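Local coordinates for protein alpha-galactosidase 1 (PDB 3LRK) that hydrolyses terminal, non-reducing alpha-D-galactose residues from alpha-galactosides, including galactose oligosaccharides, galactomannans and galactolipids, at residues A[34-39]-A[46-51]; A[61-66]-A[422-427]; A[215-220]-A[336-341]; A[369-374]-A[451-456]. The protein carries 1 engineered substitution. All blocks are in the same frame, centred on the assembly; numbering follows the deposited sequence.

How the interactions relate
Interaction 1 lies in the buried wall of the TIM barrel and is apolar: methyl groups of a helix meet a tryptophan edge. Interaction 2, partly buried, is polar: an aspartate binds both a distant loop and its glycan. It shares the unit around helix 46-58 with interaction 1, which uses the helix itself, whereas interaction 2 uses the loop that follows. Interaction 3, at the surface, mixes an aspartate-threonine bond with an arginine-tyrosine CH-pi contact, holding a barrel loop to a hairpin turn. Interactions 3 and 4 both involve the C-terminal domain; interaction 4, partly buried, pairs two strands by backbone bonds and carries a second glycan. Centres of interactions 1 and 4 are about 43 Å apart.

Interaction 1: residues A[34-39]-A[46-51]; sequences WDNWNT and EQLLLD
D35 OD1 is the best-held polar atom here, gripped by one bond: the backbone N of W37 donates to its anti lone pair at 2.8 Å, with an N-H...O angle of 158°. This bond caps the turn into the short helix 37-40. The other oxygen, OD2, lies close to D72 and makes a long, weak ion pair with K147, so the nearby negative charge of D72 may raise the pKa of D35. The contact with residues 46-51 is made on the other side of the strand. W34 has CG anti to its backbone N (chi1 170°), which turns the indole toward the helix, edge first. W34 CZ3 meets L49 CD1 at 4.0 Å, near the ring plane, and W34 CH2 meets L48 CD1 at 4.4 Å. L49 reaches the edge with chi1 at -121°, far from a staggered position. L48 extends with CG anti to its N, so that its second methyl, CD2, lies 4.0 Å from N36 CB. The pyrrole nitrogen, W34 NE1, is hydrogen-bonded to A294 O. T52 and I56, further along helix 46-58, also touch the indole, while L49 leans on V99 of helix 96-105. Strand 32-35 hydrogen-bonds to strands 68-70 and 290-292 in the parallel barrel, and helix 46-58 packs over its outer face as the connecting helix of the beta-alpha-beta crossover to strand 68-70.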
# COMPACT_ATOMS: atom_id res chain seq x y z
N TRP A 34 -3.52 -2.80 -36.15
CA TRP A 34 -4.95 -2.92 -35.91
C TRP A 34 -5.24 -4.23 -35.17
O TRP A 34 -4.56 -5.24 -35.39
CB TRP A 34 -5.70 -2.87 -37.25
CG TRP A 34 -7.18 -3.21 -37.19
CD1 TRP A 34 -8.22 -2.35 -36.96
CD2 TRP A 34 -7.78 -4.50 -37.40
NE1 TRP A 34 -9.42 -3.02 -36.99
CE2 TRP A 34 -9.18 -4.34 -37.27
CE3 TRP A 34 -7.27 -5.78 -37.69
CZ2 TRP A 34 -10.08 -5.41 -37.41
CZ3 TRP A 34 -8.17 -6.84 -37.83
CH2 TRP A 34 -9.55 -6.64 -37.69
N ASP A 35 -6.24 -4.19 -34.30
CA ASP A 35 -6.69 -5.36 -33.54
C ASP A 35 -8.21 -5.44 -33.69
O ASP A 35 -8.90 -4.42 -33.62
CB ASP A 35 -6.25 -5.20 -32.07
CG ASP A 35 -6.61 -6.40 -31.19
OD1 ASP A 35 -7.80 -6.82 -31.17
OD2 ASP A 35 -5.70 -6.91 -30.48
N ASN A 36 -8.73 -6.64 -33.90
CA ASN A 36 -10.15 -6.86 -34.20
C ASN A 36 -11.11 -6.77 -33.01
O ASN A 36 -12.33 -6.78 -33.19
CB ASN A 36 -10.33 -8.23 -34.86
CG ASN A 36 -10.04 -9.38 -33.91
OD1 ASN A 36 -10.91 -9.82 -33.15
ND2 ASN A 36 -8.82 -9.85 -33.94
N TRP A 37 -10.56 -6.71 -31.79
CA TRP A 37 -11.39 -6.88 -30.60
C TRP A 37 -12.51 -5.85 -30.43
O TRP A 37 -13.69 -6.23 -30.37
CB TRP A 37 -10.55 -6.97 -29.31
CG TRP A 37 -11.44 -7.33 -28.16
CD1 TRP A 37 -11.92 -6.50 -27.20
CD2 TRP A 37 -12.01 -8.62 -27.91
NE1 TRP A 37 -12.75 -7.19 -26.34
CE2 TRP A 37 -12.82 -8.50 -26.75
CE3 TRP A 37 -11.91 -9.87 -28.54
CZ2 TRP A 37 -13.52 -9.58 -26.22
CZ3 TRP A 37 -12.61 -10.95 -28.00
CH2 TRP A 37 -13.41 -10.79 -26.86
N ASN A 38 -12.16 -4.56 -30.36
CA ASN A 38 -13.14 -3.50 -30.07
C ASN A 38 -14.43 -3.64 -30.87
O ASN A 38 -15.51 -3.35 -30.36
CB ASN A 38 -12.56 -2.10 -30.25
CG ASN A 38 -11.60 -1.70 -29.13
OD1 ASN A 38 -11.56 -2.33 -28.06
ND2 ASN A 38 -10.81 -0.65 -29.37
N THR A 39 -14.32 -4.11 -32.11
CA THR A 39 -15.44 -4.06 -33.04
C THR A 39 -15.98 -5.43 -33.47
O THR A 39 -17.10 -5.51 -33.99
CB THR A 39 -15.12 -3.15 -34.28
OG1 THR A 39 -13.99 -3.65 -35.00
CG2 THR A 39 -14.84 -1.71 -33.82
N GLU A 46 -10.68 -16.06 -40.84
CA GLU A 46 -9.69 -15.71 -41.86
C GLU A 46 -10.21 -14.57 -42.72
O GLU A 46 -9.52 -13.57 -42.94
CB GLU A 46 -9.31 -16.91 -42.73
CG GLU A 46 -8.27 -16.55 -43.80
CD GLU A 46 -7.97 -17.67 -44.79
OE1 GLU A 46 -7.73 -18.82 -44.38
OE2 GLU A 46 -7.95 -17.38 -46.00
N GLN A 47 -11.46 -14.73 -43.18
CA GLN A 47 -12.10 -13.76 -44.07
C GLN A 47 -12.14 -12.35 -43.50
O GLN A 47 -11.81 -11.39 -44.19
CB GLN A 47 -13.51 -14.21 -44.46
CG GLN A 47 -14.01 -13.60 -45.77
CD GLN A 47 -13.15 -14.02 -46.95
OE1 GLN A 47 -12.86 -15.20 -47.12
NE2 GLN A 47 -12.74 -13.05 -47.76
N LEU A 48 -12.55 -12.22 -42.23
CA LEU A 48 -12.54 -10.93 -41.51
C LEU A 48 -11.16 -10.31 -41.58
O LEU A 48 -11.01 -9.12 -41.89
CB LEU A 48 -12.93 -11.09 -40.02
CG LEU A 48 -12.39 -9.99 -39.07
CD1 LEU A 48 -13.18 -8.68 -39.19
CD2 LEU A 48 -12.30 -10.43 -37.61
N LEU A 49 -10.16 -11.11 -41.25
CA LEU A 49 -8.80 -10.64 -41.11
C LEU A 49 -8.27 -10.13 -42.45
O LEU A 49 -7.66 -9.06 -42.51
CB LEU A 49 -7.93 -11.77 -40.58
CG LEU A 49 -7.18 -11.59 -39.26
CD1 LEU A 49 -7.97 -10.80 -38.21
CD2 LEU A 49 -6.81 -12.96 -38.74
N LEU A 50 -8.52 -10.89 -43.51
CA LEU A 50 -8.00 -10.53 -44.84
C LEU A 50 -8.77 -9.37 -45.49
O LEU A 50 -8.16 -8.53 -46.15
CB LEU A 50 -7.94 -11.76 -45.75
CG LEU A 50 -7.08 -12.93 -45.22
CD1 LEU A 50 -6.99 -14.06 -46.23
CD2 LEU A 50 -5.67 -12.48 -44.78
N ASP A 51 -10.09 -9.34 -45.31
CA ASP A 51 -10.92 -8.19 -45.74
C ASP A 51 -10.49 -6.89 -45.07
O ASP A 51 -10.38 -5.86 -45.73
CB ASP A 51 -12.40 -8.42 -45.42
CG ASP A 51 -13.06 -9.43 -46.35
OD1 ASP A 51 -12.40 -9.91 -47.30
OD2 ASP A 51 -14.24 -9.75 -46.10

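Interaction 2: residues A[61-66]-A[422-427]; sequences LKDMGY and NATEQS. With NAG (2-acetamido-2-deoxy-beta-D-glucopyranose), chain C; NAG (2-acetamido-2-deoxy-beta-D-glucopyranose), chain B.
An N-glycosylation sequon, N422-A423-T424, forms this contact, and its first sugar is seen joined to N422 ND2. The asparagine has CG anti to its backbone N, and its OD1 accepts from E425 N at 3.1 Å from above the carbonyl plane, an Asx motif that secures the turn. Against it stands D63, whose three oxygens all take part. D63 O accepts from T424 N at 3.2 Å, in the carbonyl plane, and more weakly from A423 N. D63 OD1 receives the hydroxyl of T424 OG1 at 2.6 Å on its anti lone pair. D63 OD2 takes the acetamido N2 of the first NAG (chain C) at 2.8 Å, in a nearly straight bond of 162°. T424 OG1, beside its own backbone N, faces the aspartate, while T424 CG2 points to O7 of the second NAG (chain B), 3.8 Å away. A423 CB lies against the carbonyl oxygen D63 O at 3.4 Å. Behind the turn, M64 buries its side chain against A310 and I313 of helix 310-316. An alanine in place of D63 would probably loosen both the loop and the first sugar, since it removes the acceptors of the threonine hydroxyl and of the acetamide. Two donors on separate carboxylate oxygens, with K67 weakly bonded to the same hydroxyl, suggest an ionised D63 that links sugar and protein.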
# COMPACT_ATOMS: atom_id res chain seq x y z
N LEU A 61 -3.30 3.23 -45.20
CA LEU A 61 -2.94 3.21 -43.78
C LEU A 61 -1.78 2.26 -43.50
O LEU A 61 -0.92 2.56 -42.66
CB LEU A 61 -4.15 2.89 -42.91
CG LEU A 61 -5.19 4.02 -42.80
CD1 LEU A 61 -6.38 3.58 -41.96
CD2 LEU A 61 -4.57 5.30 -42.23
N LYS A 62 -1.74 1.14 -44.22
CA LYS A 62 -0.60 0.21 -44.15
C LYS A 62 0.72 0.93 -44.43
O LYS A 62 1.68 0.80 -43.67
CB LYS A 62 -0.79 -0.95 -45.13
CG LYS A 62 0.37 -1.97 -45.14
CD LYS A 62 0.24 -2.96 -46.31
CE LYS A 62 0.77 -2.38 -47.62
NZ LYS A 62 0.45 -3.24 -48.79
N ASP A 63 0.76 1.70 -45.52
CA ASP A 63 2.00 2.37 -45.90
C ASP A 63 2.32 3.62 -45.06
O ASP A 63 3.36 4.26 -45.26
CB ASP A 63 2.03 2.67 -47.40
CG ASP A 63 2.16 1.40 -48.23
OD1 ASP A 63 3.17 0.69 -48.07
OD2 ASP A 63 1.27 1.12 -49.06
N MET A 64 1.43 3.96 -44.12
CA MET A 64 1.73 4.97 -43.10
C MET A 64 2.42 4.34 -41.89
O MET A 64 2.97 5.04 -41.04
CB MET A 64 0.47 5.72 -42.66
CG MET A 64 -0.23 6.51 -43.76
SD MET A 64 -1.26 7.86 -43.16
CE MET A 64 0.01 9.01 -42.62
N GLY A 65 2.39 3.01 -41.83
CA GLY A 65 3.09 2.28 -40.79
C GLY A 65 2.21 1.32 -40.02
O GLY A 65 2.71 0.52 -39.24
N TYR A 66 0.89 1.40 -40.25
CA TYR A 66 -0.07 0.50 -39.58
C TYR A 66 0.01 -0.91 -40.18
O TYR A 66 -0.84 -1.32 -40.99
CB TYR A 66 -1.50 1.03 -39.68
CG TYR A 66 -1.78 2.35 -39.00
CD1 TYR A 66 -2.07 2.42 -37.63
CD2 TYR A 66 -1.78 3.55 -39.72
CE1 TYR A 66 -2.36 3.66 -37.00
CE2 TYR A 66 -2.06 4.78 -39.11
CZ TYR A 66 -2.34 4.83 -37.75
OH TYR A 66 -2.63 6.05 -37.17
N ASN A 422 3.34 8.42 -47.67
CA ASN A 422 3.79 7.04 -47.85
C ASN A 422 5.13 6.83 -47.12
O ASN A 422 6.19 7.17 -47.64
CB ASN A 422 3.88 6.67 -49.34
CG ASN A 422 4.03 5.16 -49.59
OD1 ASN A 422 4.53 4.43 -48.74
ND2 ASN A 422 3.60 4.71 -50.79
N ALA A 423 5.05 6.30 -45.90
CA ALA A 423 6.23 6.07 -45.07
C ALA A 423 7.07 4.88 -45.56
O ALA A 423 8.27 4.81 -45.28
CB ALA A 423 5.82 5.86 -43.60
N THR A 424 6.43 3.96 -46.27
CA THR A 424 7.15 2.83 -46.88
C THR A 424 8.10 3.35 -47.96
O THR A 424 9.23 2.87 -48.10
CB THR A 424 6.19 1.79 -47.50
OG1 THR A 424 5.20 1.41 -46.53
CG2 THR A 424 6.94 0.55 -47.95
N GLU A 425 7.64 4.35 -48.71
CA GLU A 425 8.41 4.95 -49.80
C GLU A 425 9.53 5.83 -49.23
O GLU A 425 10.67 5.79 -49.70
CB GLU A 425 7.47 5.75 -50.70
CG GLU A 425 8.09 6.24 -52.00
CD GLU A 425 7.08 6.95 -52.90
OE1 GLU A 425 6.00 7.36 -52.40
OE2 GLU A 425 7.37 7.11 -54.11
N GLN A 426 9.18 6.60 -48.20
CA GLN A 426 10.11 7.51 -47.54
C GLN A 426 9.81 7.55 -46.04
O GLN A 426 8.78 8.10 -45.63
CB GLN A 426 9.99 8.90 -48.15
CG GLN A 426 11.00 9.92 -47.64
CD GLN A 426 10.63 11.33 -48.06
OE1 GLN A 426 9.69 11.92 -47.52
NE2 GLN A 426 11.37 11.87 -49.02
N SER A 427 10.71 6.97 -45.25
CA SER A 427 10.56 6.89 -43.80
C SER A 427 10.30 8.25 -43.15
O SER A 427 10.60 9.30 -43.73
CB SER A 427 11.81 6.26 -43.17
OG SER A 427 12.92 7.14 -43.27
C1 NAG C . 3.79 3.29 -51.03
C2 NAG C . 2.66 2.70 -51.88
C3 NAG C . 2.85 1.21 -52.19
C4 NAG C . 4.29 0.78 -52.50
C5 NAG C . 5.37 1.68 -51.87
C6 NAG C . 6.62 1.66 -52.74
C7 NAG C . 0.51 3.80 -51.59
C8 NAG C . -0.89 3.64 -51.09
N2 NAG C . 1.38 2.87 -51.22
O3 NAG C . 2.02 0.86 -53.28
O4 NAG C . 4.46 -0.54 -51.99
O5 NAG C . 4.99 3.04 -51.72
O6 NAG C . 7.73 1.99 -51.95
O7 NAG C . 0.82 4.75 -52.31
C1 NAG B . 4.70 -1.55 -53.00
C2 NAG B . 5.42 -2.73 -52.33
C3 NAG B . 5.52 -3.96 -53.24
C4 NAG B . 4.15 -4.29 -53.84
C5 NAG B . 3.61 -3.05 -54.57
C6 NAG B . 2.25 -3.30 -55.23
C7 NAG B . 7.14 -2.42 -50.60
C8 NAG B . 8.57 -2.06 -50.32
N2 NAG B . 6.75 -2.33 -51.87
O3 NAG B . 6.00 -5.07 -52.52
O4 NAG B . 4.22 -5.43 -54.68
O5 NAG B . 3.50 -1.97 -53.65
O6 NAG B . 1.27 -3.65 -54.27
O7 NAG B . 6.40 -2.77 -49.66

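Interaction 3: residues A[215-220]-A[336-341]; sequences TRPDSR and DEYGQG
The phenol ring of Y338 is sandwiched between two aliphatic groups. R216 CG stands over the centre of one face, 3.5 Å from the centroid of the Y338 ring and 6° off the normal, a CH-pi contact. E337 CG covers the opposite face, offset toward the rim, and T215 OG1 lies at the ring edge. R216 runs extended across the ring from CG to NE, its guanidinium plane 65° from that of the ring, with Y338 OH at the guanidinium edge; R216 NH2 bonds to V327 O of a second subunit. D336 is the polar centre, its CG in the crowded position between backbone N and carbonyl carbon (chi1 61°). Its OD2 takes the hydroxyl of T215 OG1 at 2.5 Å on the syn lone pair, tip to tip. Its OD1 accepts from Y338 N at 2.9 Å, making an Asx turn, and from Q340 N at 3.0 Å, both from above the carboxylate plane. An alanine here would probably undo this Asx turn and leave T215 without its acceptor across the contact. Q340 bends at chi2, putting NE2 3.6 Å from P217 CG and letting it donate a hydrogen bond to Y338 O at 3.0 Å. Residues 336-339 form a type I turn linking strands 325-331 and 342-349 at the edge of the antiparallel sheet; the opposing loop runs between barrel strand 203-205 and helix 239-246, so the contact bridges the two domains.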
# COMPACT_ATOMS: atom_id res chain seq x y z
N THR A 215 -13.42 11.09 -20.01
CA THR A 215 -13.16 11.39 -18.59
C THR A 215 -13.91 10.48 -17.60
O THR A 215 -13.56 10.45 -16.42
CB THR A 215 -13.57 12.84 -18.21
OG1 THR A 215 -14.99 12.92 -18.11
CG2 THR A 215 -13.06 13.89 -19.20
N ARG A 216 -14.94 9.79 -18.06
CA ARG A 216 -15.91 9.13 -17.16
C ARG A 216 -15.28 8.15 -16.14
O ARG A 216 -14.70 7.13 -16.54
CB ARG A 216 -16.98 8.42 -17.99
CG ARG A 216 -18.24 8.06 -17.20
CD ARG A 216 -19.15 7.09 -17.98
NE ARG A 216 -20.38 6.80 -17.24
CZ ARG A 216 -20.49 5.93 -16.23
NH1 ARG A 216 -19.43 5.24 -15.80
NH2 ARG A 216 -21.66 5.76 -15.64
N PRO A 217 -15.39 8.46 -14.84
CA PRO A 217 -15.03 7.45 -13.85
C PRO A 217 -15.97 6.24 -13.96
O PRO A 217 -17.16 6.40 -14.27
CB PRO A 217 -15.22 8.17 -12.51
CG PRO A 217 -15.15 9.64 -12.87
CD PRO A 217 -15.81 9.72 -14.19
N ASP A 218 -15.42 5.05 -13.76
CA ASP A 218 -16.17 3.82 -13.88
C ASP A 218 -15.84 2.91 -12.71
O ASP A 218 -14.67 2.75 -12.35
CB ASP A 218 -15.87 3.13 -15.22
CG ASP A 218 -16.90 2.06 -15.59
OD1 ASP A 218 -17.00 1.04 -14.87
OD2 ASP A 218 -17.61 2.22 -16.61
N SER A 219 -16.87 2.30 -12.12
CA SER A 219 -16.71 1.42 -10.97
C SER A 219 -15.88 0.17 -11.32
O SER A 219 -15.29 -0.45 -10.45
CB SER A 219 -18.08 1.01 -10.43
OG SER A 219 -18.81 0.34 -11.44
N ARG A 220 -15.84 -0.17 -12.61
CA ARG A 220 -15.02 -1.30 -13.09
C ARG A 220 -13.54 -0.93 -13.24
O ARG A 220 -12.70 -1.80 -13.50
CB ARG A 220 -15.58 -1.84 -14.42
CG ARG A 220 -16.97 -2.47 -14.30
CD ARG A 220 -17.64 -2.60 -15.67
NE ARG A 220 -17.96 -1.30 -16.25
CZ ARG A 220 -18.62 -1.14 -17.40
NH1 ARG A 220 -19.02 -2.20 -18.09
NH2 ARG A 220 -18.88 0.08 -17.86
N ASP A 336 -17.46 18.52 -16.56
CA ASP A 336 -18.44 17.89 -17.43
C ASP A 336 -19.53 17.20 -16.60
O ASP A 336 -19.56 17.34 -15.37
CB ASP A 336 -17.76 16.92 -18.40
CG ASP A 336 -17.01 15.79 -17.69
OD1 ASP A 336 -17.29 15.48 -16.51
OD2 ASP A 336 -16.14 15.18 -18.36
N GLU A 337 -20.42 16.48 -17.27
CA GLU A 337 -21.51 15.75 -16.63
C GLU A 337 -21.05 14.78 -15.52
O GLU A 337 -21.85 14.39 -14.65
CB GLU A 337 -22.37 15.02 -17.67
CG GLU A 337 -21.57 14.06 -18.56
CD GLU A 337 -22.42 13.31 -19.58
OE1 GLU A 337 -21.96 13.18 -20.74
OE2 GLU A 337 -23.53 12.84 -19.23
N TYR A 338 -19.77 14.40 -15.55
CA TYR A 338 -19.22 13.45 -14.57
C TYR A 338 -18.35 14.12 -13.51
O TYR A 338 -17.65 13.44 -12.75
CB TYR A 338 -18.42 12.35 -15.29
CG TYR A 338 -19.21 11.67 -16.39
CD1 TYR A 338 -18.84 11.81 -17.72
CD2 TYR A 338 -20.34 10.91 -16.09
CE1 TYR A 338 -19.56 11.19 -18.74
CE2 TYR A 338 -21.07 10.29 -17.09
CZ TYR A 338 -20.68 10.43 -18.41
OH TYR A 338 -21.41 9.81 -19.39
N GLY A 339 -18.40 15.45 -13.46
CA GLY A 339 -17.63 16.22 -12.49
C GLY A 339 -16.16 16.34 -12.80
O GLY A 339 -15.37 16.77 -11.94
N GLN A 340 -15.77 15.98 -14.02
CA GLN A 340 -14.35 15.96 -14.40
C GLN A 340 -13.95 17.22 -15.16
O GLN A 340 -14.70 17.70 -16.00
CB GLN A 340 -14.04 14.72 -15.23
CG GLN A 340 -14.56 13.42 -14.61
CD GLN A 340 -13.91 13.12 -13.28
OE1 GLN A 340 -12.72 12.87 -13.21
NE2 GLN A 340 -14.71 13.15 -12.21
N GLY A 341 -12.76 17.73 -14.86
CA GLY A 341 -12.23 18.88 -15.58
C GLY A 341 -10.84 19.26 -15.14
O GLY A 341 -10.63 19.70 -14.00

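Interaction 4: residues A[369-374]-A[451-456]; sequences MNTTLE and AILNTT. With NAG (2-acetamido-2-deoxy-beta-D-glucopyranose), chain G.
N370 holds CG in the crowded position between its backbone N and carbonyl carbon (chi1 65°), which lifts the amide off the strand toward its sugar: ND2 is covalently bonded to C1 of NAG (chain G). I452 CD1 packs against N370 CB at 3.8 Å. T371 is turned the other way, OG1 anti to the backbone N (chi1 -172°) and bonded to E375, leaving CG2 4.1 Å from L453 CD2; the two side chains lie side by side. T372 places CG2 anti to its carbonyl carbon and 4.0 Å from I452 CG2, while OG1 makes a weak capping bond to E375 N. T455, at an unusual chi1 of -25°, bonds through OG1 to Y465 OH. M369 bends at chi3 and touches I343. Beneath the side chains, the pairs M369-T455 and T371-L453 each make two backbone bonds, the shortest 2.7 Å from M369 N to T455 O. M369, T371 and L453 face strands 342-349, 391-395 and 442-447, whereas N370 and N454 point the other way. This antiparallel, two-stranded ribbon packed against a larger sheet is a part of the C-terminal beta-sandwich domain.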
# COMPACT_ATOMS: atom_id res chain seq x y z
N MET A 369 -5.56 29.09 -23.47
CA MET A 369 -4.45 28.38 -22.83
C MET A 369 -3.14 29.02 -23.27
O MET A 369 -3.00 29.48 -24.41
CB MET A 369 -4.47 26.89 -23.17
CG MET A 369 -5.67 26.12 -22.60
SD MET A 369 -5.49 24.31 -22.62
CE MET A 369 -4.32 24.07 -21.29
N ASN A 370 -2.20 29.08 -22.34
CA ASN A 370 -0.96 29.80 -22.50
C ASN A 370 0.28 29.11 -21.92
O ASN A 370 0.18 28.46 -20.93
CB ASN A 370 -1.10 31.18 -21.85
CG ASN A 370 -1.30 31.13 -20.36
OD1 ASN A 370 -0.38 31.29 -19.64
ND2 ASN A 370 -2.51 30.96 -19.91
N THR A 371 1.43 29.31 -22.54
CA THR A 371 2.70 28.90 -21.96
C THR A 371 3.83 29.82 -22.44
O THR A 371 3.60 30.76 -23.20
CB THR A 371 3.01 27.40 -22.25
OG1 THR A 371 4.17 27.00 -21.50
CG2 THR A 371 3.23 27.14 -23.74
N THR A 372 5.05 29.55 -21.96
CA THR A 372 6.24 30.33 -22.30
C THR A 372 7.36 29.36 -22.65
O THR A 372 7.22 28.16 -22.41
CB THR A 372 6.72 31.17 -21.09
OG1 THR A 372 7.12 30.30 -20.03
CG2 THR A 372 5.63 32.12 -20.57
N LEU A 373 8.46 29.87 -23.20
CA LEU A 373 9.65 29.06 -23.47
C LEU A 373 10.22 28.41 -22.21
O LEU A 373 10.76 27.30 -22.27
CB LEU A 373 10.74 29.87 -24.17
CG LEU A 373 10.50 30.37 -25.60
CD1 LEU A 373 11.66 31.25 -26.05
CD2 LEU A 373 10.28 29.21 -26.58
N GLU A 374 10.12 29.11 -21.08
CA GLU A 374 10.62 28.60 -19.79
C GLU A 374 9.90 27.32 -19.38
O GLU A 374 10.54 26.38 -18.92
CB GLU A 374 10.52 29.67 -18.69
CG GLU A 374 11.35 30.93 -18.95
CD GLU A 374 11.42 31.87 -17.75
OE1 GLU A 374 10.75 31.61 -16.72
OE2 GLU A 374 12.16 32.89 -17.83
N ALA A 451 8.11 36.42 -24.24
CA ALA A 451 6.76 36.42 -24.81
C ALA A 451 5.94 35.20 -24.36
O ALA A 451 6.50 34.21 -23.88
CB ALA A 451 6.83 36.49 -26.32
N ILE A 452 4.62 35.28 -24.50
CA ILE A 452 3.77 34.12 -24.19
C ILE A 452 3.06 33.57 -25.44
O ILE A 452 2.66 34.33 -26.32
CB ILE A 452 2.78 34.35 -23.00
CG1 ILE A 452 1.44 34.94 -23.46
CG2 ILE A 452 3.43 35.21 -21.88
CD1 ILE A 452 0.29 34.66 -22.50
N LEU A 453 2.96 32.24 -25.50
CA LEU A 453 2.16 31.57 -26.52
C LEU A 453 0.72 31.48 -26.01
O LEU A 453 0.46 30.86 -24.98
CB LEU A 453 2.74 30.17 -26.82
CG LEU A 453 1.94 29.07 -27.53
CD1 LEU A 453 1.28 29.54 -28.82
CD2 LEU A 453 2.83 27.86 -27.80
N ASN A 454 -0.20 32.13 -26.72
CA ASN A 454 -1.62 32.13 -26.38
C ASN A 454 -2.44 31.45 -27.47
O ASN A 454 -2.20 31.67 -28.66
CB ASN A 454 -2.13 33.57 -26.17
CG ASN A 454 -2.01 34.43 -27.43
OD1 ASN A 454 -0.91 34.70 -27.92
ND2 ASN A 454 -3.16 34.88 -27.95
N THR A 455 -3.38 30.59 -27.06
CA THR A 455 -4.31 29.95 -28.00
C THR A 455 -5.62 29.69 -27.30
O THR A 455 -5.68 29.67 -26.07
CB THR A 455 -3.81 28.58 -28.51
OG1 THR A 455 -2.39 28.50 -28.43
CG2 THR A 455 -4.29 28.33 -29.95
N THR A 456 -6.67 29.47 -28.08
CA THR A 456 -7.95 29.03 -27.57
C THR A 456 -8.07 27.54 -27.89
O THR A 456 -7.86 27.13 -29.03
CB THR A 456 -9.11 29.82 -28.22
OG1 THR A 456 -9.00 31.20 -27.85
CG2 THR A 456 -10.47 29.28 -27.76
C1 NAG G . -3.27 30.65 -18.73
C2 NAG G . -3.04 29.95 -17.38
C3 NAG G . -4.22 30.13 -16.42
C4 NAG G . -4.63 31.60 -16.30
C5 NAG G . -4.75 32.25 -17.68
C6 NAG G . -4.95 33.76 -17.55
C7 NAG G . -1.69 27.97 -16.94
C8 NAG G . -1.59 26.48 -17.04
N2 NAG G . -2.72 28.54 -17.55
O3 NAG G . -3.87 29.65 -15.14
O4 NAG G . -5.86 31.69 -15.60
O5 NAG G . -3.59 32.01 -18.47
O6 NAG G . -6.27 34.09 -17.92
O7 NAG G . -0.84 28.61 -16.30
O HOH W 1 8.55 32.72 -23.91